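Local coordinates for fimbriae-associated protein FAP1 (Streptococcus parasanguinis, PDB 2X12) that is a serine-rich fimbrial protein of the cell wall that serves in bacterial adhesion and probably in biofilm formation, at residues Thr147-Gly159 and Ile177-Gly189. Residues are numbered along the deposited sequence; the frame is centred on the assembly and turned at random.
Sequences TKTTFTISDFSNG and ISSISAVYDSATG
Phe151 and Tyr184 show how an antiparallel edge pair sorts its side chains onto two faces: they leave strands 148-152 and 179-185 on the same side and lie next to each other. Both Phe151 and Tyr184 are buried, and the touch is made by one ring carbon of the first on the CB of the second, Phe151 CE1 to Tyr184 CB at 3.9 Å. It is the placing of CG beside the backbone N (chi1 -63°) that brings the phenyl ring of Phe151 to this CB, while the phenol ring of Tyr184 is turned anti to its own N (chi1 160°). Ala182, directly across from Phe151, adds its methyl group to this inner face.

Thr149 with Tyr184 and Phe151 with Ala182 are hydrogen-bonded pairs, each closed by two N-H...O bonds; Phe151 N to Ala182 O measures 2.7 Å. Lys148, Thr150, Val183 and Asp185 occupy the outer face. Here Lys148 lays its CD 4.0 Å from Val183 CG1, and its chain, bent at the last torsion, passes Asp185 with CE 3.5 Å from Asp185 OD2; Lys148 NZ stands 3.9 Å from the same OD2, a long salt bridge. The other carboxylate oxygen, OD1, accepts from Ala187 N in an Asx turn, so the two oxygens of Asp185 have separate tasks. At the Thr147 end of the pair, Thr147 O is gripped twice by Ser186, whose OG approaches in the carbonyl plane on a lone pair at 3.1 Å, while its N donates from above that plane.

At the far end Ile153 brings CG1 to 4.2 Å from Ile180 CB, and Tyr333 of strand 330-336 touches both isoleucines. Strand 148-152 is the outermost of a five-stranded antiparallel sheet within the chain; strand 190-197 flanks the other side of 177-185, where its Ile191 and Trp193 pack on Ala182.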
loop_
_atom_site.group_PDB
_atom_site.type_symbol
_atom_site.label_atom_id
_atom_site.label_comp_id
_atom_site.label_asym_id
_atom_site.label_seq_id
_atom_site.Cartn_x
_atom_site.Cartn_y
_atom_site.Cartn_z
ATOM N N THR A 147 -0.805 11.936 -23.070
ATOM C CA THR A 147 0.107 10.759 -23.001
ATOM C C THR A 147 0.572 10.504 -21.533
ATOM O O THR A 147 0.243 11.242 -20.595
ATOM C CB THR A 147 1.370 10.862 -23.976
ATOM O OG1 THR A 147 2.403 11.614 -23.339
ATOM C CG2 THR A 147 1.048 11.489 -25.392
ATOM N N LYS A 148 1.351 9.452 -21.323
ATOM C CA LYS A 148 1.467 8.866 -19.982
ATOM C C LYS A 148 2.813 9.079 -19.303
ATOM O O LYS A 148 3.830 9.208 -19.956
ATOM C CB LYS A 148 1.190 7.359 -20.061
ATOM C CG LYS A 148 -0.007 6.989 -20.974
ATOM C CD LYS A 148 -0.504 5.509 -20.777
ATOM C CE LYS A 148 -1.926 5.245 -21.372
ATOM N NZ LYS A 148 -2.743 4.369 -20.458
ATOM N N THR A 149 2.826 9.083 -17.984
ATOM C CA THR A 149 4.061 9.214 -17.261
ATOM C C THR A 149 4.106 8.169 -16.165
ATOM O O THR A 149 3.098 7.924 -15.502
ATOM C CB THR A 149 4.174 10.608 -16.656
ATOM O OG1 THR A 149 4.028 11.591 -17.698
ATOM C CG2 THR A 149 5.522 10.777 -15.933
ATOM N N THR A 150 5.255 7.531 -15.977
ATOM C CA THR A 150 5.376 6.593 -14.887
ATOM C C THR A 150 6.067 7.247 -13.702
ATOM O O THR A 150 7.089 7.872 -13.837
ATOM C CB THR A 150 6.128 5.357 -15.294
ATOM O OG1 THR A 150 5.476 4.776 -16.432
ATOM C CG2 THR A 150 6.174 4.355 -14.093
ATOM N N PHE A 151 5.455 7.120 -12.538
ATOM C CA PHE A 151 6.032 7.598 -11.286
ATOM C C PHE A 151 6.426 6.412 -10.468
ATOM O O PHE A 151 5.700 5.419 -10.477
ATOM C CB PHE A 151 4.989 8.382 -10.462
ATOM C CG PHE A 151 4.494 9.642 -11.135
ATOM C CD1 PHE A 151 3.138 9.884 -11.280
ATOM C CD2 PHE A 151 5.407 10.570 -11.630
ATOM C CE1 PHE A 151 2.706 11.010 -11.900
ATOM C CE2 PHE A 151 4.982 11.710 -12.261
ATOM C CZ PHE A 151 3.634 11.928 -12.407
ATOM N N THR A 152 7.547 6.531 -9.754
ATOM C CA THR A 152 7.951 5.544 -8.772
ATOM C C THR A 152 8.156 6.245 -7.419
ATOM O O THR A 152 8.117 7.450 -7.342
ATOM C CB THR A 152 9.244 4.726 -9.183
ATOM O OG1 THR A 152 10.407 5.543 -9.083
ATOM C CG2 THR A 152 9.170 4.121 -10.583
ATOM N N ILE A 153 8.379 5.473 -6.360
ATOM C CA ILE A 153 8.556 5.992 -5.010
ATOM C C ILE A 153 9.493 7.147 -5.083
ATOM O O ILE A 153 9.270 8.168 -4.452
ATOM C CB ILE A 153 9.210 4.969 -4.023
ATOM C CG1 ILE A 153 8.610 3.536 -4.111
ATOM C CG2 ILE A 153 9.235 5.487 -2.603
ATOM C CD1 ILE A 153 9.560 2.511 -5.208
ATOM N N SER A 154 10.553 7.013 -5.869
ATOM C CA SER A 154 11.543 8.068 -5.879
ATOM C C SER A 154 10.993 9.399 -6.443
ATOM O O SER A 154 11.654 10.450 -6.378
ATOM C CB SER A 154 12.793 7.616 -6.627
ATOM O OG SER A 154 12.539 7.516 -8.003
ATOM N N ASP A 155 9.802 9.344 -7.018
ATOM C CA ASP A 155 9.130 10.552 -7.480
ATOM C C ASP A 155 8.230 11.176 -6.386
ATOM O O ASP A 155 7.634 12.253 -6.600
ATOM C CB ASP A 155 8.314 10.285 -8.761
ATOM C CG ASP A 155 9.182 9.892 -9.962
ATOM O OD1 ASP A 155 10.016 10.701 -10.428
ATOM O OD2 ASP A 155 8.985 8.769 -10.466
ATOM N N PHE A 156 8.161 10.515 -5.230
ATOM C CA PHE A 156 7.456 11.055 -4.102
ATOM C C PHE A 156 8.327 11.384 -2.910
ATOM O O PHE A 156 7.821 11.895 -1.953
ATOM C CB PHE A 156 6.442 10.060 -3.643
ATOM C CG PHE A 156 5.655 9.413 -4.756
ATOM C CD1 PHE A 156 5.029 10.150 -5.723
ATOM C CD2 PHE A 156 5.429 8.045 -4.761
ATOM C CE1 PHE A 156 4.216 9.511 -6.719
ATOM C CE2 PHE A 156 4.607 7.416 -5.749
ATOM C CZ PHE A 156 4.033 8.147 -6.718
ATOM N N SER A 157 9.614 11.072 -2.963
ATOM C CA SER A 157 10.587 11.466 -1.932
ATOM C C SER A 157 10.183 12.601 -0.982
ATOM O O SER A 157 10.254 12.462 0.275
ATOM C CB SER A 157 11.880 11.984 -2.582
ATOM O OG SER A 157 11.965 11.648 -3.957
ATOM N N ASN A 158 9.830 13.748 -1.574
ATOM C CA ASN A 158 9.782 14.997 -0.820
ATOM C C ASN A 158 8.658 15.057 0.180
ATOM O O ASN A 158 8.863 15.391 1.343
ATOM C CB ASN A 158 9.704 16.192 -1.756
ATOM C CG ASN A 158 10.931 16.345 -2.534
ATOM O OD1 ASN A 158 11.924 15.695 -2.217
ATOM N ND2 ASN A 158 10.894 17.160 -3.567
ATOM N N GLY A 159 7.474 14.734 -0.271
ATOM C CA GLY A 159 6.366 14.671 0.645
ATOM C C GLY A 159 6.046 13.241 0.945
ATOM O O GLY A 159 6.255 12.322 0.117
ATOM N N ILE A 177 7.877 -3.773 0.719
ATOM C CA ILE A 177 7.537 -3.209 -0.571
ATOM C C ILE A 177 8.766 -3.162 -1.526
ATOM O O ILE A 177 9.673 -2.342 -1.336
ATOM C CB ILE A 177 6.870 -1.816 -0.392
ATOM C CG1 ILE A 177 5.397 -2.009 -0.179
ATOM C CG2 ILE A 177 7.004 -0.993 -1.633
ATOM C CD1 ILE A 177 5.053 -2.348 1.159
ATOM N N SER A 178 8.779 -4.036 -2.537
ATOM C CA SER A 178 9.818 -3.982 -3.581
ATOM C C SER A 178 9.690 -2.677 -4.362
ATOM O O SER A 178 10.676 -2.092 -4.718
ATOM C CB SER A 178 9.749 -5.150 -4.617
ATOM O OG SER A 178 9.330 -6.404 -4.078
ATOM N N SER A 179 8.471 -2.239 -4.660
ATOM C CA SER A 179 8.292 -1.063 -5.531
ATOM C C SER A 179 6.844 -0.538 -5.570
ATOM O O SER A 179 5.882 -1.267 -5.370
ATOM C CB SER A 179 8.736 -1.400 -6.967
ATOM O OG SER A 179 7.647 -1.844 -7.739
ATOM N N ILE A 180 6.685 0.730 -5.857
ATOM C CA ILE A 180 5.360 1.241 -6.196
ATOM C C ILE A 180 5.513 2.040 -7.477
ATOM O O ILE A 180 6.524 2.740 -7.666
ATOM C CB ILE A 180 4.762 2.117 -5.107
ATOM C CG1 ILE A 180 4.685 1.311 -3.823
ATOM C CG2 ILE A 180 3.408 2.525 -5.510
ATOM C CD1 ILE A 180 3.866 1.900 -2.719
ATOM N N SER A 181 4.525 1.934 -8.355
ATOM C CA SER A 181 4.661 2.482 -9.676
ATOM C C SER A 181 3.289 2.938 -10.030
ATOM O O SER A 181 2.346 2.178 -9.809
ATOM C CB SER A 181 5.189 1.396 -10.627
ATOM O OG SER A 181 4.766 1.549 -11.976
ATOM N N ALA A 182 3.168 4.174 -10.528
ATOM C CA ALA A 182 1.885 4.724 -10.937
ATOM C C ALA A 182 2.009 5.326 -12.324
ATOM O O ALA A 182 2.904 6.148 -12.557
ATOM C CB ALA A 182 1.459 5.761 -9.977
ATOM N N VAL A 183 1.114 4.924 -13.236
ATOM C CA VAL A 183 1.084 5.431 -14.615
ATOM C C VAL A 183 -0.077 6.373 -14.725
ATOM O O VAL A 183 -1.228 5.966 -14.620
ATOM C CB VAL A 183 0.923 4.273 -15.596
ATOM C CG1 VAL A 183 0.506 4.728 -16.966
ATOM C CG2 VAL A 183 2.227 3.488 -15.679
ATOM N N TYR A 184 0.240 7.645 -14.923
ATOM C CA TYR A 184 -0.753 8.731 -14.960
ATOM C C TYR A 184 -0.968 9.109 -16.397
ATOM O O TYR A 184 -0.004 9.352 -17.089
ATOM C CB TYR A 184 -0.241 9.958 -14.188
ATOM C CG TYR A 184 -0.918 11.286 -14.521
ATOM C CD1 TYR A 184 -2.189 11.590 -14.051
ATOM C CD2 TYR A 184 -0.279 12.241 -15.280
ATOM C CE1 TYR A 184 -2.817 12.803 -14.365
ATOM C CE2 TYR A 184 -0.882 13.465 -15.592
ATOM C CZ TYR A 184 -2.152 13.743 -15.143
ATOM O OH TYR A 184 -2.742 14.958 -15.467
ATOM N N ASP A 185 -2.221 9.146 -16.851
ATOM C CA ASP A 185 -2.544 9.579 -18.226
ATOM C C ASP A 185 -3.042 10.997 -18.236
ATOM O O ASP A 185 -4.146 11.242 -17.758
ATOM C CB ASP A 185 -3.659 8.714 -18.816
ATOM C CG ASP A 185 -3.850 8.950 -20.295
ATOM O OD1 ASP A 185 -3.769 10.109 -20.769
ATOM O OD2 ASP A 185 -4.061 7.953 -21.004
ATOM N N SER A 186 -2.282 11.932 -18.806
ATOM C CA SER A 186 -2.712 13.333 -18.743
ATOM C C SER A 186 -4.062 13.544 -19.446
ATOM O O SER A 186 -4.849 14.353 -18.990
ATOM C CB SER A 186 -1.627 14.345 -19.205
ATOM O OG SER A 186 -1.095 14.079 -20.495
ATOM N N ALA A 187 -4.360 12.796 -20.509
ATOM C CA ALA A 187 -5.629 13.002 -21.243
ATOM C C ALA A 187 -6.894 12.612 -20.440
ATOM O O ALA A 187 -7.893 13.331 -20.455
ATOM C CB ALA A 187 -5.603 12.271 -22.592
ATOM N N THR A 188 -6.861 11.489 -19.734
ATOM C CA THR A 188 -8.052 11.057 -19.001
ATOM C C THR A 188 -7.963 11.353 -17.523
ATOM O O THR A 188 -8.967 11.514 -16.891
ATOM C CB THR A 188 -8.434 9.551 -19.270
ATOM O OG1 THR A 188 -7.485 8.644 -18.685
ATOM C CG2 THR A 188 -8.543 9.319 -20.806
ATOM N N GLY A 189 -6.767 11.446 -16.975
ATOM C CA GLY A 189 -6.625 11.646 -15.545
ATOM C C GLY A 189 -6.589 10.342 -14.781
ATOM O O GLY A 189 -6.506 10.343 -13.560
#